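Local coordinates for N-acetylglucosaminidase (Paenibacillus barengoltzii, PDB 6INX), which probably hydrolyses glycosidic bonds of N-acetylglucosamine residues, as a glycoside hydrolase of family 18 built on a TIM barrel, at residues M137-L141 / H151-T155; P263-L268 / I298-E303; P245-L251 / Y290-G294. Residues are numbered along the deposited sequence.

Contact 1 of 3, residues M137-L141 / H151-T155; sequences MREAL and HYWLT
Helix 126-148, on the outside of the TIM barrel, and strand 153-159 complete the beta-alpha-beta crossover that starts at strand 105-109. Segment 137-141 is helical (Leu141 N to Met137 O, 2.9 Å); Tyr152 to Leu154 is extended. The axes of 137-141 and 153-155 run nearly antiparallel (165°) and approach to 8.9 Å. The register sets Arg138 against Leu154 (CA-CA 6.6 Å) and Leu141 against Tyr152 (6.0 Å). Leu154 (chi1 t, chi2 p), pointing at the helix, has its CD1 4.1 Å from Leu141 CD1 and 4.0 Å from Met137 CE. Leu141 (m, t) also sets its CB 4.2 Å from Tyr152 CB. Arg138 (t, p, p) starts sideways and curls round so that NH1 donates to Tyr152 O (2.9 Å, 143°), while Leu154 CB lies over one guanidinium face, 3.5 Å from Arg138 NH2. Arg138 NH2 and Leu154 N, two donors 3.4 Å apart, both bind Asp178 OD2. NE donates to Tyr176 O and NH1 forms a salt bridge with Asp142, so acids and backbone carbonyls hold the buried cation.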
loop_
_atom_site.group_PDB
_atom_site.type_symbol
_atom_site.label_atom_id
_atom_site.label_comp_id
_atom_site.label_asym_id
_atom_site.label_seq_id
_atom_site.Cartn_x
_atom_site.Cartn_y
_atom_site.Cartn_z
ATOM N N MET A 137 -30.037 -1.019 -11.211
ATOM C CA MET A 137 -30.338 0.394 -11.043
ATOM C C MET A 137 -30.370 1.115 -12.387
ATOM O O MET A 137 -31.246 1.956 -12.625
ATOM C CB MET A 137 -29.298 1.024 -10.119
ATOM C CG MET A 137 -29.369 0.533 -8.662
ATOM S SD MET A 137 -28.186 1.380 -7.577
ATOM C CE MET A 137 -28.774 3.071 -7.802
ATOM N N ARG A 138 -29.420 0.800 -13.271
ATOM C CA ARG A 138 -29.429 1.392 -14.607
ATOM C C ARG A 138 -30.683 0.998 -15.376
ATOM O O ARG A 138 -31.297 1.838 -16.038
ATOM C CB ARG A 138 -28.166 0.984 -15.367
ATOM C CG ARG A 138 -28.233 1.254 -16.874
ATOM C CD ARG A 138 -28.522 2.713 -17.183
ATOM N NE ARG A 138 -27.346 3.529 -16.960
ATOM C CZ ARG A 138 -27.332 4.859 -16.987
ATOM N NH1 ARG A 138 -28.445 5.542 -17.217
ATOM N NH2 ARG A 138 -26.195 5.501 -16.767
ATOM N N GLU A 139 -31.086 -0.269 -15.280
ATOM C CA GLU A 139 -32.306 -0.702 -15.957
ATOM C C GLU A 139 -33.516 0.095 -15.491
ATOM O O GLU A 139 -34.330 0.539 -16.312
ATOM C CB GLU A 139 -32.512 -2.200 -15.738
ATOM C CG GLU A 139 -31.582 -3.040 -16.599
ATOM C CD GLU A 139 -31.482 -4.484 -16.144
ATOM O OE1 GLU A 139 -31.982 -4.811 -15.049
ATOM O OE2 GLU A 139 -30.886 -5.296 -16.881
ATOM N N ALA A 140 -33.643 0.307 -14.176
ATOM C CA ALA A 140 -34.803 1.019 -13.644
ATOM C C ALA A 140 -34.769 2.490 -14.022
ATOM O O ALA A 140 -35.801 3.071 -14.382
ATOM C CB ALA A 140 -34.856 0.871 -12.120
ATOM N N LEU A 141 -33.588 3.110 -13.947
ATOM C CA LEU A 141 -33.470 4.518 -14.312
ATOM C C LEU A 141 -33.734 4.724 -15.798
ATOM O O LEU A 141 -34.346 5.723 -16.183
ATOM C CB LEU A 141 -32.092 5.046 -13.908
ATOM C CG LEU A 141 -31.954 5.272 -12.400
ATOM C CD1 LEU A 141 -30.494 5.461 -12.025
ATOM C CD2 LEU A 141 -32.794 6.459 -11.963
ATOM N N HIS A 151 -32.942 11.336 -20.445
ATOM C CA HIS A 151 -31.893 10.486 -19.897
ATOM C C HIS A 151 -31.802 10.720 -18.398
ATOM O O HIS A 151 -31.893 11.858 -17.931
ATOM C CB HIS A 151 -30.549 10.861 -20.524
ATOM C CG HIS A 151 -29.406 9.987 -20.101
ATOM N ND1 HIS A 151 -29.368 8.631 -20.352
ATOM C CD2 HIS A 151 -28.242 10.287 -19.475
ATOM C CE1 HIS A 151 -28.235 8.131 -19.883
ATOM N NE2 HIS A 151 -27.534 9.116 -19.352
ATOM N N TYR A 152 -31.631 9.638 -17.646
ATOM C CA TYR A 152 -31.264 9.723 -16.240
ATOM C C TYR A 152 -29.869 9.130 -16.095
ATOM O O TYR A 152 -29.515 8.193 -16.815
ATOM C CB TYR A 152 -32.260 8.972 -15.360
ATOM C CG TYR A 152 -33.555 9.733 -15.162
ATOM C CD1 TYR A 152 -33.584 10.914 -14.436
ATOM C CD2 TYR A 152 -34.749 9.258 -15.690
ATOM C CE1 TYR A 152 -34.765 11.619 -14.260
ATOM C CE2 TYR A 152 -35.934 9.954 -15.524
ATOM C CZ TYR A 152 -35.935 11.129 -14.801
ATOM O OH TYR A 152 -37.113 11.819 -14.630
ATOM N N TRP A 153 -29.073 9.709 -15.198
ATOM C CA TRP A 153 -27.655 9.403 -15.058
ATOM C C TRP A 153 -27.405 8.400 -13.936
ATOM O O TRP A 153 -28.101 8.390 -12.918
ATOM C CB TRP A 153 -26.863 10.675 -14.745
ATOM C CG TRP A 153 -26.862 11.694 -15.848
ATOM C CD1 TRP A 153 -27.945 12.356 -16.357
ATOM C CD2 TRP A 153 -25.724 12.181 -16.562
ATOM N NE1 TRP A 153 -27.549 13.220 -17.347
ATOM C CE2 TRP A 153 -26.189 13.128 -17.495
ATOM C CE3 TRP A 153 -24.355 11.908 -16.503
ATOM C CZ2 TRP A 153 -25.336 13.801 -18.366
ATOM C CZ3 TRP A 153 -23.510 12.570 -17.371
ATOM C CH2 TRP A 153 -24.002 13.511 -18.286
ATOM N N LEU A 154 -26.363 7.586 -14.115
ATOM C CA LEU A 154 -25.861 6.720 -13.053
ATOM C C LEU A 154 -24.345 6.775 -13.110
ATOM O O LEU A 154 -23.754 6.500 -14.156
ATOM C CB LEU A 154 -26.348 5.275 -13.228
ATOM C CG LEU A 154 -25.961 4.315 -12.097
ATOM C CD1 LEU A 154 -26.611 4.740 -10.783
ATOM C CD2 LEU A 154 -26.350 2.891 -12.477
ATOM N N THR A 155 -23.723 7.161 -11.999
ATOM C CA THR A 155 -22.272 7.205 -11.890
ATOM C C THR A 155 -21.887 6.525 -10.586
ATOM O O THR A 155 -22.747 6.161 -9.781
ATOM C CB THR A 155 -21.743 8.649 -11.902
ATOM O OG1 THR A 155 -22.216 9.336 -10.743
ATOM C CG2 THR A 155 -22.217 9.409 -13.144
#

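Contact 2 of 3, residues P263-L268 / I298-E303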
loop_
_atom_site.group_PDB
_atom_site.type_symbol
_atom_site.label_atom_id
_atom_site.label_comp_id
_atom_site.label_asym_id
_atom_site.label_seq_id
_atom_site.Cartn_x
_atom_site.Cartn_y
_atom_site.Cartn_z
ATOM N N PRO A 263 -6.441 20.892 7.918
ATOM C CA PRO A 263 -7.292 22.047 7.621
ATOM C C PRO A 263 -7.863 21.979 6.210
ATOM O O PRO A 263 -7.251 21.436 5.287
ATOM C CB PRO A 263 -6.332 23.235 7.772
ATOM C CG PRO A 263 -5.208 22.714 8.644
ATOM C CD PRO A 263 -5.068 21.273 8.295
ATOM N N ASP A 264 -9.063 22.536 6.040
ATOM C CA ASP A 264 -9.560 22.721 4.684
ATOM C C ASP A 264 -8.802 23.851 3.996
ATOM O O ASP A 264 -7.990 24.555 4.610
ATOM C CB ASP A 264 -11.082 22.915 4.648
ATOM C CG ASP A 264 -11.556 24.183 5.344
ATOM O OD1 ASP A 264 -10.756 25.092 5.632
ATOM O OD2 ASP A 264 -12.778 24.269 5.598
ATOM N N PHE A 265 -9.056 24.027 2.700
ATOM C CA PHE A 265 -8.283 25.028 1.971
ATOM C C PHE A 265 -8.508 26.433 2.522
ATOM O O PHE A 265 -7.577 27.242 2.553
ATOM C CB PHE A 265 -8.531 24.969 0.465
ATOM C CG PHE A 265 -7.582 25.828 -0.315
ATOM C CD1 PHE A 265 -6.291 25.398 -0.563
ATOM C CD2 PHE A 265 -7.959 27.086 -0.750
ATOM C CE1 PHE A 265 -5.397 26.186 -1.259
ATOM C CE2 PHE A 265 -7.068 27.886 -1.455
ATOM C CZ PHE A 265 -5.785 27.431 -1.707
ATOM N N THR A 266 -9.737 26.749 2.944
ATOM C CA THR A 266 -9.984 28.035 3.604
ATOM C C THR A 266 -8.993 28.271 4.737
ATOM O O THR A 266 -8.342 29.322 4.809
ATOM C CB THR A 266 -11.403 28.061 4.173
ATOM O OG1 THR A 266 -12.338 27.720 3.149
ATOM C CG2 THR A 266 -11.725 29.455 4.736
ATOM N N GLU A 267 -8.863 27.284 5.626
ATOM C CA GLU A 267 -8.000 27.415 6.794
ATOM C C GLU A 267 -6.525 27.366 6.412
ATOM O O GLU A 267 -5.701 28.047 7.032
ATOM C CB GLU A 267 -8.326 26.305 7.791
ATOM C CG GLU A 267 -9.546 26.594 8.629
ATOM C CD GLU A 267 -9.532 28.003 9.172
ATOM O OE1 GLU A 267 -10.359 28.830 8.726
ATOM O OE2 GLU A 267 -8.673 28.283 10.034
ATOM N N LEU A 268 -6.167 26.565 5.403
ATOM C CA LEU A 268 -4.782 26.542 4.935
ATOM C C LEU A 268 -4.364 27.912 4.419
ATOM O O LEU A 268 -3.277 28.413 4.741
ATOM C CB LEU A 268 -4.625 25.506 3.825
ATOM C CG LEU A 268 -4.691 24.035 4.214
ATOM C CD1 LEU A 268 -4.736 23.190 2.951
ATOM C CD2 LEU A 268 -3.503 23.651 5.089
ATOM N N ILE A 298 1.665 18.572 6.077
ATOM C CA ILE A 298 0.335 18.798 5.513
ATOM C C ILE A 298 0.392 18.629 4.001
ATOM O O ILE A 298 1.189 19.291 3.333
ATOM C CB ILE A 298 -0.188 20.203 5.867
ATOM C CG1 ILE A 298 -0.381 20.316 7.383
ATOM C CG2 ILE A 298 -1.481 20.502 5.117
ATOM C CD1 ILE A 298 -0.707 21.729 7.900
ATOM N N SER A 299 -0.463 17.755 3.465
ATOM C CA SER A 299 -0.571 17.519 2.031
ATOM C C SER A 299 -1.887 18.103 1.531
ATOM O O SER A 299 -2.926 17.914 2.164
ATOM C CB SER A 299 -0.600 16.008 1.768
ATOM O OG SER A 299 -1.026 15.748 0.453
ATOM N N TYR A 300 -1.866 18.768 0.373
ATOM C CA TYR A 300 -3.082 19.420 -0.114
ATOM C C TYR A 300 -2.995 19.617 -1.623
ATOM O O TYR A 300 -1.979 19.315 -2.241
ATOM C CB TYR A 300 -3.331 20.738 0.644
ATOM C CG TYR A 300 -2.351 21.857 0.356
ATOM C CD1 TYR A 300 -1.018 21.755 0.724
ATOM C CD2 TYR A 300 -2.771 23.031 -0.264
ATOM C CE1 TYR A 300 -0.119 22.782 0.473
ATOM C CE2 TYR A 300 -1.872 24.074 -0.516
ATOM C CZ TYR A 300 -0.553 23.939 -0.140
ATOM O OH TYR A 300 0.344 24.966 -0.386
ATOM N N ASP A 301 -4.097 20.115 -2.202
ATOM C CA ASP A 301 -4.185 20.558 -3.592
ATOM C C ASP A 301 -4.257 22.082 -3.606
ATOM O O ASP A 301 -4.876 22.695 -2.723
ATOM C CB ASP A 301 -5.500 20.054 -4.229
ATOM C CG ASP A 301 -5.298 18.978 -5.306
ATOM O OD1 ASP A 301 -4.174 18.796 -5.823
ATOM O OD2 ASP A 301 -6.303 18.301 -5.644
ATOM N N ASP A 302 -3.620 22.700 -4.600
ATOM C CA ASP A 302 -3.786 24.143 -4.763
ATOM C C ASP A 302 -4.046 24.492 -6.222
ATOM O O ASP A 302 -4.267 23.596 -7.039
ATOM C CB ASP A 302 -2.600 24.920 -4.159
ATOM C CG ASP A 302 -1.284 24.697 -4.895
ATOM O OD1 ASP A 302 -1.248 23.995 -5.920
ATOM O OD2 ASP A 302 -0.261 25.248 -4.442
ATOM N N GLU A 303 -4.026 25.783 -6.573
ATOM C CA GLU A 303 -4.260 26.142 -7.971
ATOM C C GLU A 303 -3.185 25.564 -8.888
ATOM O O GLU A 303 -3.468 25.237 -10.047
ATOM C CB GLU A 303 -4.337 27.666 -8.126
ATOM C CG GLU A 303 -5.415 28.327 -7.273
ATOM C CD GLU A 303 -4.898 28.819 -5.930
ATOM O OE1 GLU A 303 -4.148 28.082 -5.246
ATOM O OE2 GLU A 303 -5.232 29.959 -5.557
#
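This is apolar packing of a helix start against a strand and its exit loop, within the alpha+beta insertion domain that family 18 enzymes of this type carry between the last two barrel strands, 230-235 and 320-324. Strand 237-241 lies between strands 260-264 and 297-299 in the antiparallel sheet, so these two do not pair; the segments bury 270 Å² with no hydrogen bond across them. Leu268, on helix 265-272, points at the sheet: its CD2 is 3.7 Å from Ile298 CG2 and its CD1 3.6 Å from Tyr300 CB. One turn earlier, Phe265 takes chi1 t, which carries its ring to the chain leaving the sheet; there the Phe265 and Tyr300 rings meet edge to edge, CE1 to CE2 at 4.2 Å, and Phe265 CD1 lies 3.7 Å from Asp301 O. Beyond this point the chain returns to the barrel: Asp302 is the N-cap of helix 303-316 and also forms a salt bridge with Arg280, while Asp301 bonds Ser305 through OD1 and forms a salt bridge with Lys309 through OD2. Asp264 is the N-cap of helix 265-272: Glu267 N donates to Asp264 OD1 at 2.9 Å with an N-H...O angle of 161°.

Contact 3 of 3, residues P245-L251 / Y290-G294; sequences PNVNRGL and YLFDG
Residues 245-251 form an irregular loop laid over the end of strand 288-292, burying 361 Å² with no direct hydrogen bond across. The CA-CA register is Asn246-Gly294 4.9 Å, Gly250-Phe292 6.1 Å and Leu251-Tyr290 8.6 Å. Asn246 (-82/70) centres an inverse gamma turn, closed by a weak bond from Val247 N to Pro245 O (2.9 Å). Asn248 (57/33), Arg249 (59/30) and Gly250 (83/-5) then follow a left-handed path, fixed by Gly250 N to Val247 O (2.9 Å), Leu251 N to Asn248 O (3.1 Å) and Asn248 ND2 to Leu251 O (2.9 Å). Along the extended partner, Tyr290 (chi1 p) comes first: its OH binds a water at 2.7 Å, which donates to Asn248 O and accepts from Arg249 NH1, both 2.8 Å away, while Tyr290 CZ meets Leu251 CD2 at 4.3 Å. Leu291 points away from the loop, and its side chain touches Leu268 and Tyr272 of helix 265-272. Phe292 (chi1 t) offers its ring face to Gly250, whose CA stands 3.5 Å from the centroid, 9° off the normal, a CH-pi contact; a CB on Gly250 would fall 2.5 Å from Phe292 CD1. Asn246 OD1 approaches the ring edge, 3.4 Å from Phe292 CE2. Past the strand, Gly294 (105/-11) places its O 3.4 Å from Asn246 CB. Beta-strand alternation thus puts Tyr290 and Phe292 under the loop and Leu291 against the helix, in the antiparallel sheet of the insertion domain of chitinase-like family 18 enzymes.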
loop_
_atom_site.group_PDB
_atom_site.type_symbol
_atom_site.label_atom_id
_atom_site.label_comp_id
_atom_site.label_asym_id
_atom_site.label_seq_id
_atom_site.Cartn_x
_atom_site.Cartn_y
_atom_site.Cartn_z
ATOM N N PRO A 245 9.637 13.443 12.167
ATOM C CA PRO A 245 11.023 13.916 12.226
ATOM C C PRO A 245 11.299 15.006 11.201
ATOM O O PRO A 245 10.787 14.986 10.077
ATOM C CB PRO A 245 11.832 12.651 11.910
ATOM C CG PRO A 245 10.942 11.532 12.324
ATOM C CD PRO A 245 9.542 11.980 12.049
ATOM N N ASN A 246 12.165 15.946 11.585
ATOM C CA ASN A 246 12.544 17.057 10.718
ATOM C C ASN A 246 13.640 16.601 9.752
ATOM O O ASN A 246 14.809 16.982 9.838
ATOM C CB ASN A 246 12.978 18.250 11.561
ATOM C CG ASN A 246 13.153 19.515 10.747
ATOM O OD1 ASN A 246 12.848 19.567 9.558
ATOM N ND2 ASN A 246 13.669 20.554 11.396
ATOM N N VAL A 247 13.234 15.750 8.815
ATOM C CA VAL A 247 14.116 15.161 7.816
ATOM C C VAL A 247 13.385 15.208 6.481
ATOM O O VAL A 247 12.182 14.934 6.419
ATOM C CB VAL A 247 14.449 13.700 8.187
ATOM C CG1 VAL A 247 15.299 13.051 7.097
ATOM C CG2 VAL A 247 15.137 13.622 9.546
ATOM N N ASN A 248 14.090 15.572 5.410
ATOM C CA ASN A 248 13.507 15.565 4.064
ATOM C C ASN A 248 12.258 16.441 3.972
ATOM O O ASN A 248 11.326 16.131 3.222
ATOM C CB ASN A 248 13.198 14.138 3.583
ATOM C CG ASN A 248 12.991 14.045 2.080
ATOM O OD1 ASN A 248 13.694 14.688 1.299
ATOM N ND2 ASN A 248 12.011 13.239 1.669
ATOM N N ARG A 249 12.227 17.539 4.740
ATOM C CA ARG A 249 11.091 18.467 4.752
ATOM C C ARG A 249 9.796 17.772 5.160
ATOM O O ARG A 249 8.709 18.175 4.741
ATOM C CB ARG A 249 10.919 19.215 3.424
ATOM C CG ARG A 249 12.147 20.005 2.987
ATOM C CD ARG A 249 12.017 20.430 1.539
ATOM N NE ARG A 249 13.328 20.676 0.949
ATOM C CZ ARG A 249 14.078 19.733 0.389
ATOM N NH1 ARG A 249 13.639 18.483 0.329
ATOM N NH2 ARG A 249 15.264 20.042 -0.118
ATOM N N GLY A 250 9.910 16.740 5.991
ATOM C CA GLY A 250 8.755 16.013 6.491
ATOM C C GLY A 250 8.203 14.950 5.561
ATOM O O GLY A 250 7.273 14.239 5.961
ATOM N N LEU A 251 8.723 14.827 4.340
ATOM C CA LEU A 251 8.153 13.964 3.313
ATOM C C LEU A 251 8.720 12.554 3.438
ATOM O O LEU A 251 9.939 12.369 3.529
ATOM C CB LEU A 251 8.457 14.548 1.933
ATOM C CG LEU A 251 7.858 13.841 0.720
ATOM C CD1 LEU A 251 6.344 13.926 0.737
ATOM C CD2 LEU A 251 8.386 14.454 -0.565
ATOM N N TYR A 290 3.096 20.849 -0.529
ATOM C CA TYR A 290 3.020 20.363 0.841
ATOM C C TYR A 290 3.583 21.417 1.783
ATOM O O TYR A 290 4.379 22.267 1.377
ATOM C CB TYR A 290 3.703 18.998 1.024
ATOM C CG TYR A 290 5.183 18.925 0.691
ATOM C CD1 TYR A 290 5.611 18.861 -0.628
ATOM C CD2 TYR A 290 6.136 18.840 1.694
ATOM C CE1 TYR A 290 6.966 18.759 -0.942
ATOM C CE2 TYR A 290 7.495 18.734 1.398
ATOM C CZ TYR A 290 7.897 18.694 0.074
ATOM O OH TYR A 290 9.246 18.589 -0.210
ATOM N N LEU A 291 3.161 21.353 3.047
ATOM C CA LEU A 291 3.602 22.282 4.081
ATOM C C LEU A 291 4.319 21.515 5.179
ATOM O O LEU A 291 3.926 20.398 5.527
ATOM C CB LEU A 291 2.418 23.000 4.722
ATOM C CG LEU A 291 1.428 23.677 3.786
ATOM C CD1 LEU A 291 0.378 24.424 4.609
ATOM C CD2 LEU A 291 2.147 24.629 2.852
ATOM N N PHE A 292 5.361 22.124 5.733
ATOM C CA PHE A 292 6.063 21.530 6.859
ATOM C C PHE A 292 6.632 22.648 7.712
ATOM O O PHE A 292 7.183 23.614 7.180
ATOM C CB PHE A 292 7.206 20.628 6.377
ATOM C CG PHE A 292 7.768 19.737 7.446
ATOM C CD1 PHE A 292 6.936 18.930 8.198
ATOM C CD2 PHE A 292 9.135 19.686 7.684
ATOM C CE1 PHE A 292 7.445 18.098 9.181
ATOM C CE2 PHE A 292 9.655 18.835 8.659
ATOM C CZ PHE A 292 8.806 18.043 9.401
ATOM N N ASP A 293 6.512 22.504 9.033
ATOM C CA ASP A 293 7.060 23.472 9.979
ATOM C C ASP A 293 8.171 22.882 10.830
ATOM O O ASP A 293 8.580 23.505 11.817
ATOM C CB ASP A 293 5.958 24.022 10.888
ATOM C CG ASP A 293 5.502 23.013 11.938
ATOM O OD1 ASP A 293 5.690 21.791 11.742
ATOM O OD2 ASP A 293 4.941 23.428 12.972
ATOM N N GLY A 294 8.636 21.683 10.494
ATOM C CA GLY A 294 9.613 20.973 11.294
ATOM C C GLY A 294 9.042 19.821 12.090
ATOM O O GLY A 294 9.820 19.016 12.618
HETATM O O HOH W 1 11.280 16.976 0.501
#

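Contacts 2 and 3 belong to one insertion-domain sheet, their centres 16 Å apart. Strands 288-292 and 297-299 are consecutive and antiparallel, joined by a probable hydrogen bond from Leu291 N to Ile298 O (2.9 Å). Helix 265-272 covers one face, where Leu291 touches Leu268; loop 245-251 covers the other. Contact 1 belongs to the barrel, across the chain's centre, its own centre 35 Å from that of contact 2 and 46 Å from that of contact 3. Thr155, in its strand segment but facing away from the helix, bonds through OG1 to Asp107 OD1, within the DxxDxDxE signature around strand 105-109 that carries the catalytic acid in family 18 relatives. In relatives, the insertion domain walls the substrate cleft.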